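Local coordinates for glycosyl hydrolases family 31 family protein (Aspergillus niger, PDB 6DRU) that cleaves terminal alpha-xylose from the non-reducing glucose end of xyloglucan oligosaccharides as a glycoside hydrolase of family 31, at residues A[78-83]-A[222-227]; A[383-388]-A[453-458]; A[678-683]-A[710-715]. All coordinates share one frame; numbering follows the deposited sequence.

Contact 1 (A[78-83]-A[222-227]); sequences NGNIIL and AAQPGD
I81 and A222 approach to 5.9 Å between their CA atoms where the strand starting at I81 passes the loop that leaves strand 216-222. The first segment is the tip of a two-residue beta hairpin: a type II' turn from N78 to I81, with G79 at its positive-phi corner, joins strands 74-78 and 81-85, and N78 and I81 exchange two backbone hydrogen bonds. The second segment runs off a strand of the large eight-stranded sheet and, through a type II turn from Q224 to D227, enters helix 228-239, where D227 is the N-cap and its OD1 bonds T230. The contact thus joins two sheets of the all-beta region that precedes the barrel.

Between the segments themselves the touch is purely van der Waals. The A222 methyl, directed at the hairpin, fits against I81, with the two CB atoms 4.0 Å apart. CG1 of I81, swung anti to the backbone N (chi1 -167°), runs alongside the same methyl, and L111 of strand 108-113 touches both residues, extending this apolar patch. N80 flanks it: its OD1 lies 3.7 Å from A222 CB and 3.6 Å from A222 O, two oxygens side by side with no bond between them.

Farther out, the N80 and Q224 side chains run antiparallel past one another, their amide planes almost perpendicular at 81°. The NH2 groups approach each other there, so neither can serve as the other's acceptor. Q224 NE2 instead donates to V102 O, and N80 also pairs with V102 through its backbone. D27 gives a second link, accepting from N80 N at its OD1 and pairing with A222 through the backbone. N80 ND2 and Q224 NE2 come to 3.9 Å.

Contact 2 (A[383-388]-A[453-458]); sequences NYYDKG and NATDTK. With NAG (2-acetamido-2-deoxy-beta-D-glucopyranose), chain M.
Y385 reaches across to A454 and T455, joining the C-terminal ends of helices 370-385 and 439-455 on the outside of the TIM barrel. Its nearest backbone neighbour, A454, is 9.3 Å away between CA atoms, so of the first segment it is the long tyrosine side chain that bridges the distance. CB leans toward the other helix, and from there a chi1 of -165° turns CG away from the main-chain N and carries the ring outward from its own helix. At CD1 the ring edge meets the carboxylate of its neighbour: D386 OD1 lies in the ring plane, and this oxygen is also salt-bridged to K381. Farther along, CE1 comes to 3.8 Å from A454 CB, and CZ stays close to the same methyl, which approaches the ring obliquely. At the tip, OH touches two methyls, T455 CG2 at 3.8 Å and A454 CB equally near; the tyrosine and threonine side chains lie roughly perpendicular. H465 adds an edge-to-face ring contact.

T455 turns CG2 to the tyrosine, while its OG1 is hydrogen-bonded to F451 O. One residue before A454, N453 carries an N-linked glycan, its ND2 joined covalently to C1 of NAG, while the acetyl methyl C8 of the sugar comes 3.5 Å from D456 OD1.

Since the tyrosine hydroxyl meets only carbon of the other segment, the direct touch between the two is van der Waals, while T455 OG1 and D386 OD1 find partners on their own side, F451 O and K381.

Contact 3 (A[678-683]-A[710-715]); sequences TYWWTN and EELLSG. With NAG (2-acetamido-2-deoxy-beta-D-glucopyranose), chain K.
The W680 indole presents the rim of its six-membered ring to L713 and L712, both methyls lying near the ring plane. CH2 is 3.8 Å from L713 CD1, and CZ3 is 4.3 Å from L712 CD2, so the leucines line the edge. R709 makes a cation-pi contact with the same indole. At another part of its edge, in plane, lies W681 CD2; in return W680 CD1 sits 3.5 Å above one face of the W681 ring, displaced toward its rim. H700 stacks on W681, whose NE1 bonds I701 O.

W680 can reach the leucines because a chi1 of -173° stretches the indole away from the main chain, well beyond its own loop; the closest CA atoms of the two segments, at W680 and E710, are 11.7 Å apart. N683 N bonds back to Y679 O, closing the loop, and N683 ND2 carries a covalently attached NAG.

L591 of helix 582-594 also touches W680, and Q594 touches L713. W680, just after strand 677-679, thus sets its edge on the leucines of segment 710-715 and meets helix 582-594, consistent with packing of the C-terminal beta domain against the barrel domain in family 31.

In the fold
The three contacts lie far apart, with centres 36 to 43 Å from one another and no atoms touching, and they follow one another along the chain. Contact 1 joins beta elements of the N-terminal region, contact 2 the ends of two helices around the barrel, and contact 3 a loop and a short helix beside the C-terminal sheet. Contact 3 is the buried one; the other two are partly buried. All three rely on carbon against carbon, but contact 1 adds two amides set nearly perpendicular, contact 2 a hydroxyl against two methyls and contact 3 an indole edge. Contacts 2 and 3 each have a glycosylated asparagine, and none lies at the xylose pocket.

Contact 1 (A[78-83]-A[222-227])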
loop_
_atom_site.group_PDB
_atom_site.type_symbol
_atom_site.label_atom_id
_atom_site.label_comp_id
_atom_site.label_asym_id
_atom_site.label_seq_id
_atom_site.Cartn_x
_atom_site.Cartn_y
_atom_site.Cartn_z
ATOM N N ASN A 78 40.193 -12.439 -4.302
ATOM C CA ASN A 78 40.024 -13.758 -3.699
ATOM C C ASN A 78 40.058 -14.778 -4.828
ATOM O O ASN A 78 39.152 -14.808 -5.666
ATOM C CB ASN A 78 38.715 -13.850 -2.915
ATOM C CG ASN A 78 38.415 -15.260 -2.448
ATOM O OD1 ASN A 78 39.324 -16.050 -2.190
ATOM N ND2 ASN A 78 37.131 -15.589 -2.345
ATOM N N GLY A 79 41.096 -15.606 -4.854
ATOM C CA GLY A 79 41.222 -16.566 -5.939
ATOM C C GLY A 79 41.535 -15.856 -7.240
ATOM O O GLY A 79 42.460 -15.039 -7.318
ATOM N N ASN A 80 40.754 -16.151 -8.278
ATOM C CA ASN A 80 40.939 -15.536 -9.584
ATOM C C ASN A 80 39.923 -14.436 -9.864
ATOM O O ASN A 80 39.892 -13.909 -10.981
ATOM C CB ASN A 80 40.894 -16.597 -10.692
ATOM C CG ASN A 80 39.591 -17.387 -10.714
ATOM O OD1 ASN A 80 38.539 -16.897 -10.306
ATOM N ND2 ASN A 80 39.660 -18.622 -11.202
ATOM N N ILE A 81 39.095 -14.079 -8.884
ATOM C CA ILE A 81 38.124 -13.000 -9.029
ATOM C C ILE A 81 38.634 -11.787 -8.263
ATOM O O ILE A 81 39.228 -11.918 -7.185
ATOM C CB ILE A 81 36.720 -13.428 -8.550
ATOM C CG1 ILE A 81 35.666 -12.419 -9.006
ATOM C CG2 ILE A 81 36.663 -13.579 -7.039
ATOM C CD1 ILE A 81 34.248 -12.836 -8.679
ATOM N N ILE A 82 38.439 -10.604 -8.841
ATOM C CA ILE A 82 38.877 -9.351 -8.239
ATOM C C ILE A 82 37.698 -8.393 -8.197
ATOM O O ILE A 82 36.940 -8.280 -9.166
ATOM C CB ILE A 82 40.054 -8.727 -9.022
ATOM C CG1 ILE A 82 41.331 -9.548 -8.826
ATOM C CG2 ILE A 82 40.285 -7.282 -8.609
ATOM C CD1 ILE A 82 42.562 -8.903 -9.432
ATOM N N LEU A 83 37.547 -7.704 -7.070
ATOM C CA LEU A 83 36.552 -6.654 -6.915
ATOM C C LEU A 83 37.239 -5.298 -6.974
ATOM O O LEU A 83 38.293 -5.096 -6.364
ATOM C CB LEU A 83 35.803 -6.805 -5.589
ATOM C CG LEU A 83 35.222 -5.533 -4.965
ATOM C CD1 LEU A 83 33.997 -5.042 -5.726
ATOM C CD2 LEU A 83 34.899 -5.759 -3.496
ATOM N N ALA A 222 33.674 -16.766 -10.191
ATOM C CA ALA A 222 34.327 -16.750 -11.492
ATOM C C ALA A 222 35.023 -18.074 -11.784
ATOM O O ALA A 222 35.468 -18.779 -10.874
ATOM C CB ALA A 222 35.350 -15.613 -11.575
ATOM N N ALA A 223 35.115 -18.400 -13.072
ATOM C CA ALA A 223 35.861 -19.563 -13.530
ATOM C C ALA A 223 36.444 -19.261 -14.902
ATOM O O ALA A 223 35.946 -18.400 -15.633
ATOM C CB ALA A 223 34.984 -20.819 -13.584
ATOM N N GLN A 224 37.507 -19.982 -15.247
ATOM C CA GLN A 224 38.146 -19.777 -16.540
ATOM C C GLN A 224 37.188 -20.169 -17.665
ATOM O O GLN A 224 36.406 -21.112 -17.512
ATOM C CB GLN A 224 39.438 -20.585 -16.637
ATOM C CG GLN A 224 40.497 -20.177 -15.624
ATOM C CD GLN A 224 40.928 -18.732 -15.786
ATOM O OE1 GLN A 224 40.926 -18.193 -16.892
ATOM N NE2 GLN A 224 41.299 -18.098 -14.680
ATOM N N PRO A 225 37.223 -19.466 -18.799
ATOM C CA PRO A 225 36.200 -19.678 -19.830
ATOM C C PRO A 225 36.231 -21.094 -20.387
ATOM O O PRO A 225 37.279 -21.742 -20.452
ATOM C CB PRO A 225 36.555 -18.643 -20.904
ATOM C CG PRO A 225 37.982 -18.303 -20.657
ATOM C CD PRO A 225 38.188 -18.421 -19.181
ATOM N N GLY A 226 35.051 -21.572 -20.787
ATOM C CA GLY A 226 34.875 -22.938 -21.227
ATOM C C GLY A 226 34.838 -23.967 -20.120
ATOM O O GLY A 226 34.471 -25.120 -20.380
ATOM N N ASP A 227 35.188 -23.589 -18.894
ATOM C CA ASP A 227 35.310 -24.534 -17.787
ATOM C C ASP A 227 34.050 -24.469 -16.922
ATOM O O ASP A 227 34.032 -23.928 -15.815
ATOM C CB ASP A 227 36.577 -24.235 -16.987
ATOM C CG ASP A 227 36.892 -25.302 -15.962
ATOM O OD1 ASP A 227 35.948 -25.882 -15.388
ATOM O OD2 ASP A 227 38.094 -25.557 -15.731
#

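Contact 2 (A[383-388]-A[453-458])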
loop_
_atom_site.group_PDB
_atom_site.type_symbol
_atom_site.label_atom_id
_atom_site.label_comp_id
_atom_site.label_asym_id
_atom_site.label_seq_id
_atom_site.Cartn_x
_atom_site.Cartn_y
_atom_site.Cartn_z
ATOM N N ASN A 383 0.753 -43.480 8.571
ATOM C CA ASN A 383 -0.117 -44.118 7.593
ATOM C C ASN A 383 0.613 -44.649 6.367
ATOM O O ASN A 383 0.012 -45.396 5.589
ATOM C CB ASN A 383 -1.206 -43.137 7.148
ATOM C CG ASN A 383 -2.011 -42.605 8.312
ATOM O OD1 ASN A 383 -2.120 -41.395 8.508
ATOM N ND2 ASN A 383 -2.576 -43.511 9.101
ATOM N N TYR A 384 1.880 -44.287 6.168
ATOM C CA TYR A 384 2.601 -44.739 4.986
ATOM C C TYR A 384 3.937 -45.376 5.353
ATOM O O TYR A 384 4.152 -46.564 5.094
ATOM C CB TYR A 384 2.828 -43.575 4.020
ATOM C CG TYR A 384 1.567 -43.003 3.410
ATOM C CD1 TYR A 384 1.002 -43.569 2.275
ATOM C CD2 TYR A 384 0.948 -41.891 3.965
ATOM C CE1 TYR A 384 -0.149 -43.048 1.712
ATOM C CE2 TYR A 384 -0.203 -41.362 3.409
ATOM C CZ TYR A 384 -0.746 -41.945 2.282
ATOM O OH TYR A 384 -1.890 -41.425 1.721
ATOM N N TYR A 385 4.837 -44.588 5.949
ATOM C CA TYR A 385 6.208 -45.044 6.173
ATOM C C TYR A 385 6.247 -46.296 7.040
ATOM O O TYR A 385 6.966 -47.254 6.733
ATOM C CB TYR A 385 7.034 -43.924 6.808
ATOM C CG TYR A 385 8.530 -44.148 6.750
ATOM C CD1 TYR A 385 9.186 -44.858 7.748
ATOM C CD2 TYR A 385 9.289 -43.638 5.704
ATOM C CE1 TYR A 385 10.554 -45.061 7.700
ATOM C CE2 TYR A 385 10.658 -43.834 5.649
ATOM C CZ TYR A 385 11.285 -44.547 6.650
ATOM O OH TYR A 385 12.647 -44.745 6.599
ATOM N N ASP A 386 5.480 -46.309 8.129
ATOM C CA ASP A 386 5.409 -47.475 9.001
ATOM C C ASP A 386 4.534 -48.583 8.435
ATOM O O ASP A 386 4.237 -49.548 9.149
ATOM C CB ASP A 386 4.893 -47.074 10.386
ATOM C CG ASP A 386 5.912 -46.284 11.182
ATOM O OD1 ASP A 386 7.042 -46.096 10.683
ATOM O OD2 ASP A 386 5.582 -45.855 12.308
ATOM N N LYS A 387 4.113 -48.470 7.174
ATOM C CA LYS A 387 3.254 -49.470 6.552
ATOM C C LYS A 387 3.773 -49.896 5.182
ATOM O O LYS A 387 3.006 -50.426 4.372
ATOM C CB LYS A 387 1.820 -48.947 6.455
ATOM C CG LYS A 387 1.157 -48.703 7.811
ATOM C CD LYS A 387 -0.296 -48.294 7.645
ATOM C CE LYS A 387 -1.003 -48.099 8.970
ATOM N NZ LYS A 387 -2.414 -47.668 8.754
ATOM N N GLY A 388 5.059 -49.667 4.905
ATOM C CA GLY A 388 5.706 -50.164 3.710
ATOM C C GLY A 388 5.805 -49.178 2.566
ATOM O O GLY A 388 6.508 -49.463 1.587
ATOM N N ASN A 453 15.340 -38.456 9.968
ATOM C CA ASN A 453 15.023 -38.733 11.365
ATOM C C ASN A 453 14.753 -40.216 11.587
ATOM O O ASN A 453 15.172 -40.784 12.601
ATOM C CB ASN A 453 13.818 -37.902 11.809
ATOM C CG ASN A 453 13.494 -38.073 13.285
ATOM O OD1 ASN A 453 12.446 -38.612 13.640
ATOM N ND2 ASN A 453 14.389 -37.608 14.152
ATOM N N ALA A 454 14.053 -40.857 10.650
ATOM C CA ALA A 454 13.729 -42.270 10.808
ATOM C C ALA A 454 14.971 -43.148 10.696
ATOM O O ALA A 454 15.105 -44.137 11.426
ATOM C CB ALA A 454 12.682 -42.686 9.775
ATOM N N THR A 455 15.888 -42.803 9.798
ATOM C CA THR A 455 17.064 -43.623 9.533
ATOM C C THR A 455 18.271 -43.247 10.382
ATOM O O THR A 455 19.314 -43.899 10.265
ATOM C CB THR A 455 17.443 -43.544 8.049
ATOM O OG1 THR A 455 17.781 -42.193 7.709
ATOM C CG2 THR A 455 16.282 -44.008 7.177
ATOM N N ASP A 456 18.154 -42.225 11.231
ATOM C CA ASP A 456 19.270 -41.735 12.041
ATOM C C ASP A 456 20.473 -41.408 11.157
ATOM O O ASP A 456 21.604 -41.824 11.420
ATOM C CB ASP A 456 19.660 -42.750 13.117
ATOM C CG ASP A 456 20.508 -42.139 14.214
ATOM O OD1 ASP A 456 20.747 -40.914 14.162
ATOM O OD2 ASP A 456 20.975 -42.891 15.098
ATOM N N THR A 457 20.225 -40.652 10.092
ATOM C CA THR A 457 21.267 -40.304 9.140
ATOM C C THR A 457 21.348 -38.794 8.968
ATOM O O THR A 457 20.358 -38.078 9.135
ATOM C CB THR A 457 21.022 -40.962 7.774
ATOM O OG1 THR A 457 19.691 -40.672 7.334
ATOM C CG2 THR A 457 21.195 -42.468 7.874
ATOM N N LYS A 458 22.545 -38.319 8.637
ATOM C CA LYS A 458 22.748 -36.904 8.374
ATOM C C LYS A 458 22.406 -36.575 6.927
ATOM O O LYS A 458 22.585 -37.394 6.021
ATOM C CB LYS A 458 24.194 -36.500 8.664
ATOM C CG LYS A 458 24.490 -36.233 10.129
ATOM C CD LYS A 458 23.983 -34.857 10.537
ATOM C CE LYS A 458 24.486 -34.462 11.915
ATOM N NZ LYS A 458 24.273 -33.011 12.175
HETATM C C1 NAG M . 14.008 -37.774 15.570
HETATM C C2 NAG M . 15.015 -37.926 16.695
HETATM C C3 NAG M . 14.441 -38.540 17.925
HETATM C C4 NAG M . 13.115 -37.909 18.287
HETATM C C5 NAG M . 12.205 -37.901 17.082
HETATM C C6 NAG M . 10.891 -37.248 17.443
HETATM C C7 NAG M . 16.144 -40.014 15.828
HETATM C C8 NAG M . 17.438 -40.656 15.374
HETATM N N2 NAG M . 16.161 -38.651 16.246
HETATM O O3 NAG M . 15.365 -38.412 18.981
HETATM O O4 NAG M . 12.513 -38.645 19.325
HETATM O O5 NAG M . 12.829 -37.176 16.052
HETATM O O6 NAG M . 10.073 -37.173 16.297
HETATM O O7 NAG M . 15.125 -40.680 15.822
#

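Contact 3 (A[678-683]-A[710-715])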
loop_
_atom_site.group_PDB
_atom_site.type_symbol
_atom_site.label_atom_id
_atom_site.label_comp_id
_atom_site.label_asym_id
_atom_site.label_seq_id
_atom_site.Cartn_x
_atom_site.Cartn_y
_atom_site.Cartn_z
ATOM N N THR A 678 31.011 -43.866 -31.490
ATOM C CA THR A 678 30.537 -45.180 -31.901
ATOM C C THR A 678 29.026 -45.229 -31.736
ATOM O O THR A 678 28.514 -45.029 -30.630
ATOM C CB THR A 678 31.195 -46.289 -31.082
ATOM O OG1 THR A 678 32.619 -46.209 -31.218
ATOM C CG2 THR A 678 30.716 -47.655 -31.549
ATOM N N TYR A 679 28.318 -45.488 -32.833
ATOM C CA TYR A 679 26.870 -45.617 -32.767
ATOM C C TYR A 679 26.494 -46.885 -32.009
ATOM O O TYR A 679 27.101 -47.942 -32.192
ATOM C CB TYR A 679 26.272 -45.631 -34.172
ATOM C CG TYR A 679 24.780 -45.402 -34.200
ATOM C CD1 TYR A 679 24.227 -44.246 -33.662
ATOM C CD2 TYR A 679 23.925 -46.326 -34.783
ATOM C CE1 TYR A 679 22.864 -44.028 -33.686
ATOM C CE2 TYR A 679 22.560 -46.115 -34.816
ATOM C CZ TYR A 679 22.035 -44.963 -34.267
ATOM O OH TYR A 679 20.676 -44.749 -34.298
ATOM N N TRP A 680 25.486 -46.767 -31.142
ATOM C CA TRP A 680 25.166 -47.853 -30.221
ATOM C C TRP A 680 24.629 -49.076 -30.954
ATOM O O TRP A 680 24.955 -50.212 -30.593
ATOM C CB TRP A 680 24.157 -47.372 -29.180
ATOM C CG TRP A 680 23.884 -48.370 -28.098
ATOM C CD1 TRP A 680 22.932 -49.350 -28.102
ATOM C CD2 TRP A 680 24.568 -48.482 -26.844
ATOM N NE1 TRP A 680 22.984 -50.066 -26.929
ATOM C CE2 TRP A 680 23.980 -49.552 -26.140
ATOM C CE3 TRP A 680 25.623 -47.781 -26.249
ATOM C CZ2 TRP A 680 24.411 -49.937 -24.871
ATOM C CZ3 TRP A 680 26.050 -48.166 -24.989
ATOM C CH2 TRP A 680 25.445 -49.233 -24.315
ATOM N N TRP A 681 23.808 -48.868 -31.982
ATOM C CA TRP A 681 23.074 -49.969 -32.590
ATOM C C TRP A 681 23.810 -50.631 -33.746
ATOM O O TRP A 681 23.522 -51.792 -34.059
ATOM C CB TRP A 681 21.705 -49.476 -33.063
ATOM C CG TRP A 681 20.949 -48.786 -31.977
ATOM C CD1 TRP A 681 20.669 -47.455 -31.893
ATOM C CD2 TRP A 681 20.407 -49.386 -30.793
ATOM N NE1 TRP A 681 19.971 -47.191 -30.742
ATOM C CE2 TRP A 681 19.798 -48.358 -30.048
ATOM C CE3 TRP A 681 20.371 -50.693 -30.297
ATOM C CZ2 TRP A 681 19.159 -48.596 -28.833
ATOM C CZ3 TRP A 681 19.738 -50.926 -29.091
ATOM C CH2 TRP A 681 19.141 -49.884 -28.372
ATOM N N THR A 682 24.746 -49.933 -34.386
ATOM C CA THR A 682 25.500 -50.497 -35.495
ATOM C C THR A 682 26.979 -50.680 -35.188
ATOM O O THR A 682 27.685 -51.300 -35.991
ATOM C CB THR A 682 25.356 -49.615 -36.744
ATOM O OG1 THR A 682 26.115 -48.411 -36.574
ATOM C CG2 THR A 682 23.897 -49.259 -36.982
ATOM N N ASN A 683 27.464 -50.152 -34.063
ATOM C CA ASN A 683 28.875 -50.205 -33.681
ATOM C C ASN A 683 29.779 -49.510 -34.692
ATOM O O ASN A 683 30.996 -49.718 -34.686
ATOM C CB ASN A 683 29.345 -51.645 -33.454
ATOM C CG ASN A 683 28.832 -52.220 -32.156
ATOM O OD1 ASN A 683 28.822 -51.546 -31.126
ATOM N ND2 ASN A 683 28.401 -53.473 -32.196
ATOM N N GLU A 710 32.085 -51.523 -23.311
ATOM C CA GLU A 710 32.247 -52.396 -22.160
ATOM C C GLU A 710 32.860 -51.660 -20.973
ATOM O O GLU A 710 32.656 -52.077 -19.828
ATOM C CB GLU A 710 33.082 -53.618 -22.559
ATOM C CG GLU A 710 33.285 -54.649 -21.461
ATOM C CD GLU A 710 34.623 -54.514 -20.772
ATOM O OE1 GLU A 710 35.361 -53.552 -21.078
ATOM O OE2 GLU A 710 34.937 -55.381 -19.928
ATOM N N GLU A 711 33.582 -50.562 -21.218
ATOM C CA GLU A 711 34.125 -49.772 -20.116
ATOM C C GLU A 711 33.052 -48.905 -19.473
ATOM O O GLU A 711 32.984 -48.811 -18.242
ATOM C CB GLU A 711 35.259 -48.869 -20.598
ATOM C CG GLU A 711 36.085 -49.403 -21.738
ATOM C CD GLU A 711 37.040 -48.354 -22.274
ATOM O OE1 GLU A 711 38.105 -48.141 -21.657
ATOM O OE2 GLU A 711 36.711 -47.722 -23.300
ATOM N N LEU A 712 32.214 -48.258 -20.287
ATOM C CA LEU A 712 31.152 -47.427 -19.730
ATOM C C LEU A 712 30.126 -48.268 -18.987
ATOM O O LEU A 712 29.575 -47.819 -17.975
ATOM C CB LEU A 712 30.498 -46.594 -20.840
ATOM C CG LEU A 712 29.410 -47.161 -21.756
ATOM C CD1 LEU A 712 28.019 -46.951 -21.172
ATOM C CD2 LEU A 712 29.509 -46.530 -23.136
ATOM N N LEU A 713 29.869 -49.491 -19.457
ATOM C CA LEU A 713 29.003 -50.400 -18.718
ATOM C C LEU A 713 29.639 -50.861 -17.414
ATOM O O LEU A 713 28.928 -51.357 -16.534
ATOM C CB LEU A 713 28.646 -51.607 -19.586
ATOM C CG LEU A 713 27.247 -51.636 -20.203
ATOM C CD1 LEU A 713 26.998 -50.408 -21.058
ATOM C CD2 LEU A 713 27.055 -52.902 -21.021
ATOM N N SER A 714 30.960 -50.709 -17.271
ATOM C CA SER A 714 31.641 -51.084 -16.039
ATOM C C SER A 714 31.550 -50.007 -14.965
ATOM O O SER A 714 31.694 -50.323 -13.779
ATOM C CB SER A 714 33.114 -51.391 -16.317
ATOM O OG SER A 714 33.867 -50.193 -16.400
ATOM N N GLY A 715 31.311 -48.751 -15.351
ATOM C CA GLY A 715 31.233 -47.642 -14.435
ATOM C C GLY A 715 32.523 -46.854 -14.282
ATOM O O GLY A 715 32.475 -45.668 -13.935
HETATM C C1 NAG K . 27.977 -53.979 -30.904
HETATM C C2 NAG K . 27.138 -55.158 -31.335
HETATM C C3 NAG K . 26.491 -55.816 -30.174
HETATM C C4 NAG K . 27.521 -56.148 -29.114
HETATM C C5 NAG K . 28.352 -54.927 -28.779
HETATM C C6 NAG K . 29.458 -55.303 -27.819
HETATM C C7 NAG K . 26.183 -55.197 -33.604
HETATM C C8 NAG K . 27.254 -56.169 -34.049
HETATM N N2 NAG K . 26.155 -54.723 -32.267
HETATM O O3 NAG K . 25.810 -56.968 -30.618
HETATM O O4 NAG K . 26.867 -56.598 -27.951
HETATM O O5 NAG K . 28.920 -54.406 -29.955
HETATM O O6 NAG K . 30.256 -54.170 -27.557
HETATM O O7 NAG K . 25.340 -54.818 -34.393
#